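Local coordinates for protein endoglucanase (Ruminococcus champanellensis, PDB 6WQV) that probably hydrolyses beta-1,4-linked glucan backbones such as cellulose, and perhaps xylan, as a broad-specificity endoglucanase of glycoside hydrolase family 5, at residues 163-168 against 209-214; 115-120 against 158-163; 26-31 against 75-80; 284-289 against 314-319. One frame throughout, in Å; residues are numbered along the deposited sequence.

Overall arrangement
All four contacts are largely buried in one eight-stranded parallel barrel. Contacts 2 and 3 lie deepest, whereas the outer ends of contact 1 (Arg166 to Val168) and contact 4 (Asn315, Arg317) come to the surface. Contacts 2, 3 and 4 each join neighbouring strands, while contact 1 lays the loop after strand 157-160 on the end of strand 208-211. Contacts 1 and 2 share Asn163. Charged and amide groups dominate contact 3, where Arg75 reaches Glu160, Asn163 and Gln288 of the others. Contact 2 passes from an ordinary strand ladder to a histidine-amide stack beside the sugar. Contact 4 is mostly aliphatic and aromatic, and contact 1 relies on loop backbone, prolines and a tyrosine.

Contact 1: residues 163-168 against 209-214; sequences NQPRLV and MVPTYA. Unlike the reference sequence in segment 163-168: Gln164 (reference Glu). With GLC (alpha-D-glucopyranose), chain E.
Asn163 turns its carbonyl oxygen against the ring of Pro211, O to CB 3.4 Å, while its side chain leaves the other way. With CG anti to the backbone N (chi1 -180°), the amide stands up into the glycan pocket, and ND2 donates to O2 of the alpha-glucose at 2.9 Å. Gln164, where the reference sequence has glutamate, straddles loop and sugar: NE2 makes a weak, bent bond to Ala214 O, and OE1 comes within 3.0 Å of the glucose C1. In family 5 the acid/base glutamate follows the fourth strand, consistent with this position. Pro165 packs its CD on Pro211 CG at 3.7 Å, and its carbonyl O accepts from Ala214 N at 2.8 Å. The same oxygen hangs over one face of the Tyr213 ring, offset toward the rim. At Arg166, CB rests near the Tyr213 hydroxyl, and the extended chain swings back so that NH1, with the acceptor lying in the guanidinium plane, holds Gln164 O at 2.9 Å; NE pairs with Glu173 in a salt bridge. Leu167 closes the contact with a nearly straight bond from its N to Tyr213 OH, 3.1 Å at 176°. That hydroxyl also bonds to Glu173 O, so the phenol tip ties together two points of the same long loop. Helix 179-197 covers one flank, where Ile185 touches Pro165 and Tyr213 and Ala181 meets Leu167; toward the sugar, Asn163 and Gln164 lean on His241 of strand 236-241.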
# COMPACT_ATOMS: atom_id res chain seq x y z
N ASN A 163 -6.00 1.71 -3.27
CA ASN A 163 -5.14 2.31 -2.26
C ASN A 163 -5.95 3.05 -1.19
O ASN A 163 -6.12 2.53 -0.09
CB ASN A 163 -4.13 3.25 -2.91
CG ASN A 163 -3.20 3.90 -1.91
OD1 ASN A 163 -2.67 3.23 -1.03
ND2 ASN A 163 -3.03 5.21 -2.04
N GLN A 164 -6.41 4.25 -1.51
CA GLN A 164 -7.14 5.10 -0.57
C GLN A 164 -8.39 5.67 -1.23
O GLN A 164 -8.53 6.88 -1.39
CB GLN A 164 -6.26 6.23 -0.05
CG GLN A 164 -5.23 5.80 0.94
CD GLN A 164 -4.57 6.97 1.62
OE1 GLN A 164 -4.10 7.90 0.97
NE2 GLN A 164 -4.57 6.95 2.95
N PRO A 165 -9.32 4.80 -1.63
CA PRO A 165 -10.55 5.30 -2.26
C PRO A 165 -11.29 6.25 -1.32
O PRO A 165 -11.45 5.97 -0.13
CB PRO A 165 -11.35 4.03 -2.53
CG PRO A 165 -10.87 3.06 -1.47
CD PRO A 165 -9.39 3.36 -1.35
N ARG A 166 -11.73 7.38 -1.86
CA ARG A 166 -12.25 8.44 -1.01
C ARG A 166 -12.95 9.49 -1.85
O ARG A 166 -12.91 9.45 -3.09
CB ARG A 166 -11.11 9.08 -0.21
CG ARG A 166 -10.16 9.89 -1.09
CD ARG A 166 -8.89 10.24 -0.35
NE ARG A 166 -7.97 11.05 -1.15
CZ ARG A 166 -7.05 10.55 -1.96
NH1 ARG A 166 -6.93 9.24 -2.11
NH2 ARG A 166 -6.25 11.37 -2.64
N LEU A 167 -13.61 10.43 -1.17
CA LEU A 167 -14.30 11.54 -1.83
C LEU A 167 -13.37 12.74 -1.87
O LEU A 167 -13.33 13.56 -0.95
CB LEU A 167 -15.56 11.90 -1.07
CG LEU A 167 -16.76 10.98 -1.23
CD1 LEU A 167 -17.83 11.43 -0.25
CD2 LEU A 167 -17.25 10.99 -2.66
N VAL A 168 -12.63 12.87 -2.97
CA VAL A 168 -11.65 13.94 -3.07
C VAL A 168 -12.36 15.29 -3.09
O VAL A 168 -13.31 15.49 -3.85
CB VAL A 168 -10.77 13.74 -4.32
CG1 VAL A 168 -9.78 14.88 -4.46
CG2 VAL A 168 -10.04 12.41 -4.23
N MET A 209 -5.42 -8.05 -0.89
CA MET A 209 -5.58 -6.99 0.10
C MET A 209 -6.61 -5.98 -0.39
O MET A 209 -6.68 -5.67 -1.59
CB MET A 209 -4.23 -6.28 0.36
CG MET A 209 -3.26 -7.05 1.24
SD MET A 209 -1.58 -6.37 1.25
CE MET A 209 -2.01 -4.69 1.59
N VAL A 210 -7.43 -5.49 0.54
CA VAL A 210 -8.45 -4.48 0.25
C VAL A 210 -8.43 -3.40 1.32
O VAL A 210 -8.28 -3.71 2.52
CB VAL A 210 -9.86 -5.09 0.14
CG1 VAL A 210 -10.00 -5.93 -1.12
CG2 VAL A 210 -10.20 -5.92 1.39
N PRO A 211 -8.62 -2.14 0.94
CA PRO A 211 -8.69 -1.07 1.95
C PRO A 211 -10.10 -0.76 2.40
O PRO A 211 -11.06 -1.02 1.67
CB PRO A 211 -8.13 0.14 1.20
CG PRO A 211 -8.67 -0.09 -0.20
CD PRO A 211 -8.65 -1.59 -0.42
N THR A 212 -10.23 -0.19 3.60
CA THR A 212 -11.43 0.54 3.96
C THR A 212 -11.43 1.88 3.23
O THR A 212 -10.49 2.22 2.50
CB THR A 212 -11.39 0.81 5.46
OG1 THR A 212 -10.15 1.48 5.73
CG2 THR A 212 -11.45 -0.48 6.27
N TYR A 213 -12.49 2.66 3.45
CA TYR A 213 -12.53 4.05 3.01
C TYR A 213 -11.24 4.75 3.43
O TYR A 213 -10.89 4.76 4.62
CB TYR A 213 -13.76 4.77 3.60
CG TYR A 213 -13.82 6.22 3.16
CD1 TYR A 213 -13.02 7.16 3.79
CD2 TYR A 213 -14.61 6.63 2.10
CE1 TYR A 213 -13.02 8.48 3.37
CE2 TYR A 213 -14.62 7.95 1.68
CZ TYR A 213 -13.81 8.86 2.32
OH TYR A 213 -13.82 10.18 1.90
N ALA A 214 -10.52 5.33 2.47
CA ALA A 214 -9.26 6.05 2.67
C ALA A 214 -8.20 5.22 3.39
O ALA A 214 -7.22 5.77 3.92
CB ALA A 214 -9.45 7.40 3.37
C1 GLC E . -1.14 7.81 1.66
C2 GLC E . -0.69 7.58 0.23
C3 GLC E . 0.69 7.90 -0.17
C4 GLC E . 1.11 9.23 0.41
C5 GLC E . 1.03 9.10 1.91
C6 GLC E . 1.63 10.27 2.68
O1 GLC E . -1.01 6.76 2.53
O2 GLC E . -1.05 6.20 -0.11
O3 GLC E . 0.71 7.96 -1.64
O4 GLC E . 2.42 9.55 -0.05
O5 GLC E . -0.39 8.97 2.31
O6 GLC E . 0.94 11.42 2.45

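Contact 2: residues 115-120 against 158-163; sequences ILNIHH and IFEGMN. With GLC (alpha-D-glucopyranose), chain E; BGC (beta-D-glucopyranose), chain B.
His119 and Asn163 stack at the sugar: the amide lies over one face of the imidazole, the two planes 23° apart, with ND2 poised 3.2 Å from CE1, toward the ring's rim. The ring's NE2 shares a straight hydrogen bond with the alpha-glucose O3 at 2.9 Å, so that imidazole and amide grip adjacent hydroxyls of one glucose. An alanine in place of His119 would probably leave that O3 and Asn117 ND2 without their ring partners and uncover a face of the Asn163 amide. Two waters tie the pair together: one links His119 O with Asn163 N, the other joins Asn163 ND2 to His120 ND1. His120 in turn covers CD2 of His119 with its own ring face and brings CE1 within 3.2 Å of O3.

The next shell sets the ring's rotation. Asn117 ND2 donates to His119 ND1 at 3.1 Å, in the imidazole plane, with its CG between backbone N and carbonyl carbon (chi1 79°). Its OD1 accepts from Val78 N, so both ends of the amide are held and its flip is fixed. Its CB lies against the extended chain of Glu160, whose OE1 is salt-bridged to Arg75.

Farther down, the ladder is regular: Leu116 N bonds to Ile158 O at 3.0 Å and Glu160 N to Leu116 O at 2.9 Å. Ile115 and Ile158 lie side by side on the face shared with Glu160, while Leu116 and Phe159 turn to the other. This is a beta-alpha-beta crossover of a TIM barrel, strand 113-117, helix 129-149, strand 157-160, whose strand ends carry the sugar-binding residues.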
# COMPACT_ATOMS: atom_id res chain seq x y z
N ILE A 115 3.78 -6.74 -2.75
CA ILE A 115 2.40 -6.28 -2.84
C ILE A 115 2.33 -5.32 -4.02
O ILE A 115 3.06 -4.33 -4.05
CB ILE A 115 1.95 -5.59 -1.55
CG1 ILE A 115 1.96 -6.57 -0.38
CG2 ILE A 115 0.57 -4.97 -1.72
CD1 ILE A 115 2.08 -5.89 0.95
N LEU A 116 1.46 -5.63 -4.98
CA LEU A 116 1.25 -4.82 -6.17
C LEU A 116 -0.18 -4.29 -6.14
O LEU A 116 -1.12 -5.07 -5.95
CB LEU A 116 1.44 -5.70 -7.41
CG LEU A 116 1.15 -5.05 -8.76
CD1 LEU A 116 2.14 -3.92 -8.99
CD2 LEU A 116 1.22 -6.06 -9.88
N ASN A 117 -0.35 -2.98 -6.33
CA ASN A 117 -1.66 -2.34 -6.20
C ASN A 117 -2.00 -1.49 -7.43
O ASN A 117 -1.28 -1.48 -8.43
CB ASN A 117 -1.76 -1.53 -4.90
CG ASN A 117 -1.09 -0.16 -4.99
OD1 ASN A 117 -0.59 0.25 -6.03
ND2 ASN A 117 -1.08 0.56 -3.86
N ILE A 118 -3.16 -0.83 -7.35
CA ILE A 118 -3.44 0.40 -8.08
C ILE A 118 -3.45 1.53 -7.05
O ILE A 118 -3.93 1.33 -5.92
CB ILE A 118 -4.73 0.36 -8.92
CG1 ILE A 118 -6.00 0.43 -8.08
CG2 ILE A 118 -4.78 -0.91 -9.78
CD1 ILE A 118 -7.29 0.36 -8.91
N HIS A 119 -2.88 2.69 -7.40
CA HIS A 119 -2.53 3.67 -6.39
C HIS A 119 -3.30 4.97 -6.62
O HIS A 119 -4.45 5.09 -6.18
CB HIS A 119 -1.01 3.81 -6.26
CG HIS A 119 -0.57 4.35 -4.93
ND1 HIS A 119 -0.44 3.55 -3.81
CD2 HIS A 119 -0.23 5.60 -4.54
CE1 HIS A 119 -0.03 4.29 -2.80
NE2 HIS A 119 0.10 5.54 -3.21
N HIS A 120 -2.70 5.98 -7.25
CA HIS A 120 -3.35 7.28 -7.38
C HIS A 120 -4.29 7.29 -8.59
O HIS A 120 -4.05 7.93 -9.61
CB HIS A 120 -2.33 8.40 -7.50
CG HIS A 120 -1.50 8.61 -6.27
ND1 HIS A 120 -2.03 8.69 -5.00
CD2 HIS A 120 -0.16 8.81 -6.13
CE1 HIS A 120 -1.07 8.91 -4.13
NE2 HIS A 120 0.08 8.99 -4.78
N ILE A 158 1.21 -10.65 -3.75
CA ILE A 158 -0.11 -10.29 -3.25
C ILE A 158 -0.63 -9.14 -4.11
O ILE A 158 0.12 -8.20 -4.42
CB ILE A 158 0.02 -9.83 -1.78
CG1 ILE A 158 0.54 -10.97 -0.91
CG2 ILE A 158 -1.29 -9.26 -1.26
CD1 ILE A 158 1.10 -10.48 0.42
N PHE A 159 -1.90 -9.21 -4.50
CA PHE A 159 -2.54 -8.09 -5.17
C PHE A 159 -3.37 -7.28 -4.17
O PHE A 159 -4.12 -7.86 -3.37
CB PHE A 159 -3.51 -8.57 -6.25
CG PHE A 159 -2.91 -9.39 -7.36
CD1 PHE A 159 -1.58 -9.30 -7.72
CD2 PHE A 159 -3.73 -10.25 -8.07
CE1 PHE A 159 -1.09 -10.08 -8.76
CE2 PHE A 159 -3.25 -11.01 -9.10
CZ PHE A 159 -1.93 -10.93 -9.45
N GLU A 160 -3.26 -5.95 -4.24
CA GLU A 160 -4.05 -5.01 -3.43
C GLU A 160 -4.93 -4.19 -4.37
O GLU A 160 -4.42 -3.47 -5.24
CB GLU A 160 -3.14 -4.08 -2.61
CG GLU A 160 -3.96 -3.05 -1.87
CD GLU A 160 -3.16 -2.23 -0.89
OE1 GLU A 160 -2.06 -1.78 -1.26
OE2 GLU A 160 -3.65 -2.04 0.24
N GLY A 161 -6.25 -4.28 -4.18
CA GLY A 161 -7.17 -3.84 -5.23
C GLY A 161 -7.28 -2.33 -5.42
O GLY A 161 -7.56 -1.87 -6.53
N MET A 162 -7.09 -1.56 -4.35
CA MET A 162 -7.16 -0.11 -4.38
C MET A 162 -6.27 0.40 -3.26
O MET A 162 -5.86 -0.36 -2.38
CB MET A 162 -8.58 0.41 -4.13
CG MET A 162 -9.60 0.01 -5.17
SD MET A 162 -11.22 0.65 -4.77
CE MET A 162 -11.74 -0.47 -3.48
N ASN A 163 -6.00 1.71 -3.27
CA ASN A 163 -5.14 2.31 -2.26
C ASN A 163 -5.95 3.05 -1.19
O ASN A 163 -6.12 2.53 -0.09
CB ASN A 163 -4.13 3.25 -2.91
CG ASN A 163 -3.20 3.90 -1.91
OD1 ASN A 163 -2.67 3.23 -1.03
ND2 ASN A 163 -3.03 5.21 -2.04
C1 GLC E . -1.14 7.81 1.66
C2 GLC E . -0.69 7.58 0.23
C3 GLC E . 0.69 7.90 -0.17
C4 GLC E . 1.11 9.23 0.41
C5 GLC E . 1.03 9.10 1.91
C6 GLC E . 1.63 10.27 2.68
O1 GLC E . -1.01 6.76 2.53
O2 GLC E . -1.05 6.20 -0.11
O3 GLC E . 0.71 7.96 -1.64
O4 GLC E . 2.42 9.55 -0.05
O5 GLC E . -0.39 8.97 2.31
O6 GLC E . 0.94 11.42 2.45
C2 BGC B . 3.94 11.29 -0.56
C3 BGC B . 4.04 12.68 -1.09
C4 BGC B . 3.29 12.86 -2.39
C5 BGC B . 1.84 12.43 -2.24
C6 BGC B . 1.05 12.41 -3.51
C1 BGC B . 2.49 10.85 -0.41
O2 BGC B . 4.61 11.19 0.72
O3 BGC B . 5.46 13.00 -1.30
O4 BGC B . 3.24 14.29 -2.75
O5 BGC B . 1.80 11.03 -1.72
O6 BGC B . -0.33 12.18 -3.21
O HOH W 1 -6.61 3.28 -5.47
O HOH W 2 -4.18 7.44 -3.61

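Contact 3: residues 26-31 against 75-80; sequences GWNLGN and RVPVSW. With BGC (beta-D-glucopyranose), chain B.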
# COMPACT_ATOMS: atom_id res chain seq x y z
N GLY A 26 8.01 -4.53 6.21
CA GLY A 26 7.99 -4.19 4.80
C GLY A 26 8.40 -2.74 4.51
O GLY A 26 8.47 -1.89 5.41
N TRP A 27 8.62 -2.48 3.22
CA TRP A 27 9.10 -1.20 2.71
C TRP A 27 8.36 -0.89 1.42
O TRP A 27 8.21 -1.76 0.56
CB TRP A 27 10.61 -1.33 2.44
CG TRP A 27 11.37 -0.13 1.97
CD1 TRP A 27 11.99 0.80 2.75
CD2 TRP A 27 11.66 0.22 0.61
NE1 TRP A 27 12.66 1.72 1.95
CE2 TRP A 27 12.45 1.38 0.64
CE3 TRP A 27 11.31 -0.34 -0.63
CZ2 TRP A 27 12.90 2.01 -0.53
CZ3 TRP A 27 11.78 0.28 -1.79
CH2 TRP A 27 12.56 1.44 -1.73
N ASN A 28 7.88 0.36 1.32
CA ASN A 28 7.19 0.84 0.12
C ASN A 28 8.19 1.54 -0.80
O ASN A 28 8.94 2.41 -0.35
CB ASN A 28 6.13 1.90 0.44
CG ASN A 28 4.81 1.33 0.92
OD1 ASN A 28 3.94 0.97 0.12
ND2 ASN A 28 4.64 1.29 2.23
N LEU A 29 8.13 1.21 -2.09
CA LEU A 29 8.82 1.96 -3.16
C LEU A 29 7.99 3.18 -3.52
O LEU A 29 7.32 3.25 -4.56
CB LEU A 29 9.02 1.04 -4.36
CG LEU A 29 9.83 1.58 -5.54
CD1 LEU A 29 11.30 1.71 -5.20
CD2 LEU A 29 9.65 0.72 -6.77
N GLY A 30 8.01 4.17 -2.63
CA GLY A 30 7.10 5.29 -2.75
C GLY A 30 7.55 6.36 -3.74
O GLY A 30 8.73 6.56 -4.02
N ASN A 31 6.55 7.11 -4.25
CA ASN A 31 6.75 8.23 -5.18
C ASN A 31 7.53 7.82 -6.44
O ASN A 31 8.29 8.61 -7.01
CB ASN A 31 7.42 9.42 -4.49
CG ASN A 31 6.46 10.27 -3.69
OD1 ASN A 31 5.30 9.89 -3.50
ND2 ASN A 31 6.92 11.43 -3.24
N ARG A 75 6.21 -3.32 -0.87
CA ARG A 75 4.98 -2.87 -1.51
C ARG A 75 5.37 -1.97 -2.67
O ARG A 75 6.17 -1.03 -2.50
CB ARG A 75 4.09 -2.13 -0.53
CG ARG A 75 2.77 -1.60 -1.14
CD ARG A 75 1.81 -1.36 -0.02
NE ARG A 75 0.49 -0.81 -0.31
CZ ARG A 75 0.19 0.49 -0.33
NH1 ARG A 75 1.13 1.41 -0.16
NH2 ARG A 75 -1.07 0.86 -0.52
N VAL A 76 4.87 -2.30 -3.86
CA VAL A 76 5.14 -1.57 -5.09
C VAL A 76 3.87 -0.81 -5.48
O VAL A 76 3.03 -1.36 -6.22
CB VAL A 76 5.61 -2.51 -6.21
CG1 VAL A 76 5.89 -1.75 -7.49
CG2 VAL A 76 6.86 -3.27 -5.77
N PRO A 77 3.69 0.42 -5.01
CA PRO A 77 2.52 1.20 -5.43
C PRO A 77 2.66 1.59 -6.89
O PRO A 77 3.71 2.07 -7.32
CB PRO A 77 2.55 2.42 -4.51
CG PRO A 77 4.00 2.59 -4.16
CD PRO A 77 4.58 1.19 -4.12
N VAL A 78 1.59 1.39 -7.66
CA VAL A 78 1.61 1.69 -9.08
C VAL A 78 0.38 2.51 -9.43
O VAL A 78 -0.75 2.08 -9.17
CB VAL A 78 1.65 0.42 -9.94
CG1 VAL A 78 1.64 0.80 -11.42
CG2 VAL A 78 2.84 -0.45 -9.60
N SER A 79 0.60 3.66 -10.04
CA SER A 79 -0.48 4.44 -10.62
C SER A 79 -0.56 4.10 -12.10
O SER A 79 0.42 4.26 -12.84
CB SER A 79 -0.28 5.93 -10.39
OG SER A 79 -0.37 6.21 -9.01
N TRP A 80 -1.72 3.59 -12.52
CA TRP A 80 -1.92 3.14 -13.89
C TRP A 80 -2.61 4.18 -14.77
O TRP A 80 -2.58 4.05 -15.99
CB TRP A 80 -2.75 1.85 -13.87
CG TRP A 80 -2.12 0.76 -13.03
CD1 TRP A 80 -2.24 0.60 -11.67
CD2 TRP A 80 -1.28 -0.31 -13.49
NE1 TRP A 80 -1.53 -0.51 -11.27
CE2 TRP A 80 -0.94 -1.08 -12.36
CE3 TRP A 80 -0.79 -0.69 -14.74
CZ2 TRP A 80 -0.11 -2.21 -12.45
CZ3 TRP A 80 0.02 -1.82 -14.83
CH2 TRP A 80 0.34 -2.57 -13.69
C2 BGC B . 3.94 11.29 -0.56
C3 BGC B . 4.04 12.68 -1.09
C4 BGC B . 3.29 12.86 -2.39
C5 BGC B . 1.84 12.43 -2.24
C6 BGC B . 1.05 12.41 -3.51
C1 BGC B . 2.49 10.85 -0.41
O2 BGC B . 4.61 11.19 0.72
O3 BGC B . 5.46 13.00 -1.30
O4 BGC B . 3.24 14.29 -2.75
O5 BGC B . 1.80 11.03 -1.72
O6 BGC B . -0.33 12.18 -3.21
O HOH W 3 6.50 2.29 -7.07
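Asn28 lays its amide alongside the extended aliphatic chain of Arg75, and OD1 touches CB, CG and CD in turn, nearest CG at 3.1 Å. The two residues form a parallel bridge between the first and second strands of a TIM barrel, both side chains on the same face of the sheet. Arg75 sends CG anti to the backbone N (chi1 179°) and runs straight until the guanidinium turns at its end. There NH1 donates to Asn28 OD1 at 2.9 Å and 168°, the oxygen lying in the guanidinium plane although amide and guanidinium stand nearly perpendicular.

All three nitrogens of the guanidinium have partners: NE pairs with Glu160 in a salt bridge, NH2 bonds to Asn163 OD1, and NH1 also to Gln288 OE1. Asn163 and Gln288 both line the glycan pocket, so the group ties this strand pair to the sugar site. Its charge probably offsets that of Glu160. Asn28 ND2 is taken by Gly287 O.

The backbones are held on both sides of the bridge. Arg75 N bonds to Trp27 O at 2.9 Å, and Leu29 N to Arg75 O at 3.0 Å. The first strand then bends through an inverse gamma turn centred on Leu29, where Gly30 N makes a weak bond to Asn28 O. The bend carries the chain on to Asn31, whose ND2 donates to O3 of the beta-glucose at 2.9 Å. Pro77, just past the end of the second strand, sets its CG 3.4 Å from Leu29 O; one water donates to that same oxygen and to Pro77 O, at 2.8 Å each.

Contact 4: residues 284-289 against 314-319; sequences VIIGQF and YNIRCI. Unlike the reference sequence in segment 284-289: Gln288 (reference Glu). With GLC (alpha-D-glucopyranose), chain E.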
# COMPACT_ATOMS: atom_id res chain seq x y z
N VAL A 284 -5.32 -8.23 9.04
CA VAL A 284 -5.08 -6.82 8.76
C VAL A 284 -3.58 -6.55 8.76
O VAL A 284 -2.81 -7.16 9.52
CB VAL A 284 -5.82 -5.90 9.77
CG1 VAL A 284 -5.36 -6.18 11.20
CG2 VAL A 284 -5.65 -4.44 9.40
N ILE A 285 -3.17 -5.63 7.89
CA ILE A 285 -1.78 -5.21 7.76
C ILE A 285 -1.77 -3.69 7.73
O ILE A 285 -2.71 -3.06 7.23
CB ILE A 285 -1.12 -5.80 6.49
CG1 ILE A 285 0.38 -5.54 6.48
CG2 ILE A 285 -1.79 -5.23 5.23
CD1 ILE A 285 1.13 -6.38 5.47
N ILE A 286 -0.72 -3.09 8.29
CA ILE A 286 -0.49 -1.65 8.16
C ILE A 286 0.39 -1.47 6.93
O ILE A 286 1.62 -1.59 6.98
CB ILE A 286 0.09 -1.03 9.43
CG1 ILE A 286 -0.95 -1.09 10.55
CG2 ILE A 286 0.53 0.42 9.16
CD1 ILE A 286 -0.41 -0.84 11.93
N GLY A 287 -0.26 -1.22 5.78
CA GLY A 287 0.44 -1.18 4.51
C GLY A 287 1.23 0.07 4.27
O GLY A 287 2.08 0.08 3.37
N GLN A 288 0.96 1.13 5.04
CA GLN A 288 1.81 2.31 5.08
C GLN A 288 1.80 2.90 6.48
O GLN A 288 0.74 3.08 7.07
CB GLN A 288 1.31 3.41 4.13
CG GLN A 288 1.29 3.05 2.66
CD GLN A 288 0.89 4.23 1.77
OE1 GLN A 288 0.39 4.04 0.67
NE2 GLN A 288 1.10 5.45 2.26
N PHE A 289 2.99 3.22 6.98
CA PHE A 289 3.18 4.07 8.15
C PHE A 289 4.52 4.79 7.95
O PHE A 289 5.32 4.41 7.09
CB PHE A 289 3.15 3.27 9.48
CG PHE A 289 4.45 2.60 9.80
CD1 PHE A 289 4.90 1.55 9.03
CD2 PHE A 289 5.25 3.04 10.85
CE1 PHE A 289 6.10 0.96 9.28
CE2 PHE A 289 6.46 2.44 11.11
CZ PHE A 289 6.89 1.40 10.33
N TYR A 314 0.28 -6.95 18.79
CA TYR A 314 -1.05 -7.25 18.26
C TYR A 314 -0.99 -8.09 17.00
O TYR A 314 -2.01 -8.24 16.31
CB TYR A 314 -1.84 -5.95 18.01
CG TYR A 314 -2.20 -5.22 19.28
CD1 TYR A 314 -3.01 -5.81 20.25
CD2 TYR A 314 -1.72 -3.94 19.53
CE1 TYR A 314 -3.32 -5.15 21.43
CE2 TYR A 314 -2.03 -3.27 20.71
CZ TYR A 314 -2.83 -3.88 21.65
OH TYR A 314 -3.16 -3.24 22.82
N ASN A 315 0.18 -8.63 16.66
CA ASN A 315 0.38 -9.45 15.46
C ASN A 315 -0.01 -8.70 14.18
O ASN A 315 -0.63 -9.26 13.28
CB ASN A 315 -0.34 -10.80 15.56
CG ASN A 315 0.25 -11.85 14.63
OD1 ASN A 315 1.43 -11.81 14.29
ND2 ASN A 315 -0.58 -12.80 14.21
N ILE A 316 0.40 -7.43 14.08
CA ILE A 316 0.12 -6.60 12.91
C ILE A 316 1.44 -6.25 12.24
O ILE A 316 2.28 -5.56 12.84
CB ILE A 316 -0.64 -5.32 13.28
CG1 ILE A 316 -1.98 -5.65 13.92
CG2 ILE A 316 -0.86 -4.48 12.02
CD1 ILE A 316 -2.70 -4.46 14.49
N ARG A 317 1.62 -6.70 11.00
CA ARG A 317 2.81 -6.35 10.24
C ARG A 317 2.71 -4.92 9.75
O ARG A 317 1.62 -4.39 9.49
CB ARG A 317 2.93 -7.25 9.01
CG ARG A 317 3.02 -8.74 9.26
CD ARG A 317 4.30 -9.11 9.97
NE ARG A 317 4.11 -9.03 11.41
CZ ARG A 317 3.52 -9.97 12.14
NH1 ARG A 317 3.07 -11.08 11.57
NH2 ARG A 317 3.39 -9.80 13.44
N CYS A 318 3.88 -4.28 9.58
CA CYS A 318 3.97 -2.87 9.20
C CYS A 318 4.87 -2.68 8.00
O CYS A 318 5.88 -3.38 7.85
CB CYS A 318 4.55 -2.06 10.37
SG CYS A 318 3.56 -2.14 11.88
N ILE A 319 4.53 -1.70 7.15
CA ILE A 319 5.26 -1.40 5.92
C ILE A 319 5.57 0.09 5.87
O ILE A 319 4.66 0.92 5.73
CB ILE A 319 4.48 -1.85 4.66
CG1 ILE A 319 4.00 -3.29 4.80
CG2 ILE A 319 5.35 -1.70 3.42
CD1 ILE A 319 3.38 -3.88 3.53
C1 GLC E . -1.14 7.81 1.66
C2 GLC E . -0.69 7.58 0.23
C3 GLC E . 0.69 7.90 -0.17
C4 GLC E . 1.11 9.23 0.41
C5 GLC E . 1.03 9.10 1.91
C6 GLC E . 1.63 10.27 2.68
O1 GLC E . -1.01 6.76 2.53
O2 GLC E . -1.05 6.20 -0.11
O3 GLC E . 0.71 7.96 -1.64
O4 GLC E . 2.42 9.55 -0.05
O5 GLC E . -0.39 8.97 2.31
O6 GLC E . 0.94 11.42 2.45
O HOH W 4 -0.33 -8.28 9.66
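Backbone bonds carry the pairing of Ile286 with Cys318: Ile286 N donates to Arg317 O at 2.9 Å, and Ile319 N returns a weak, bent bond to Ile286 O. Beyond them Phe289 N reaches Ile319 O at 3.1 Å, and a water bridges Val284 O and Arg317 N.

Aliphatic packing splits over two faces. On one, Ile286 CD1 meets Ile316 CG2 at 3.7 Å. On the other, Ile285 and Ile319 cross at a slant, CD1 to CD1 at 3.9 Å.

The aromatic contact is Phe289, swung between its backbone N and carbonyl carbon (chi1 81°), which sets CE1 on Cys318 CB at 3.6 Å with SG in sulfur-aromatic contact with the ring. The ring also stacks on Tyr307 of helix 297-313. An alanine in place of Phe289 would probably open a gap beside Cys318 and leave Tyr307 without its stacking partner.

Polar side chains lie at the two ends. Arg317 NH2 binds Asn315 OD1 where a Schellman motif ends the helix; OE1 of Gln288, glutamate in the reference, accepts from O2 of the alpha-glucose at 2.7 Å, and NE2 bonds to Tyr243 OH.

This is the beta-alpha-beta unit of the seventh and eighth TIM-barrel strands, 284-289 and 318-322. Helix 297-313, which links them, covers the outer side with Tyr307, Leu308 and Ala311; helix 263-278 adds Leu270 against Ile286, and strand 236-241 flanks Val284 and Ile285.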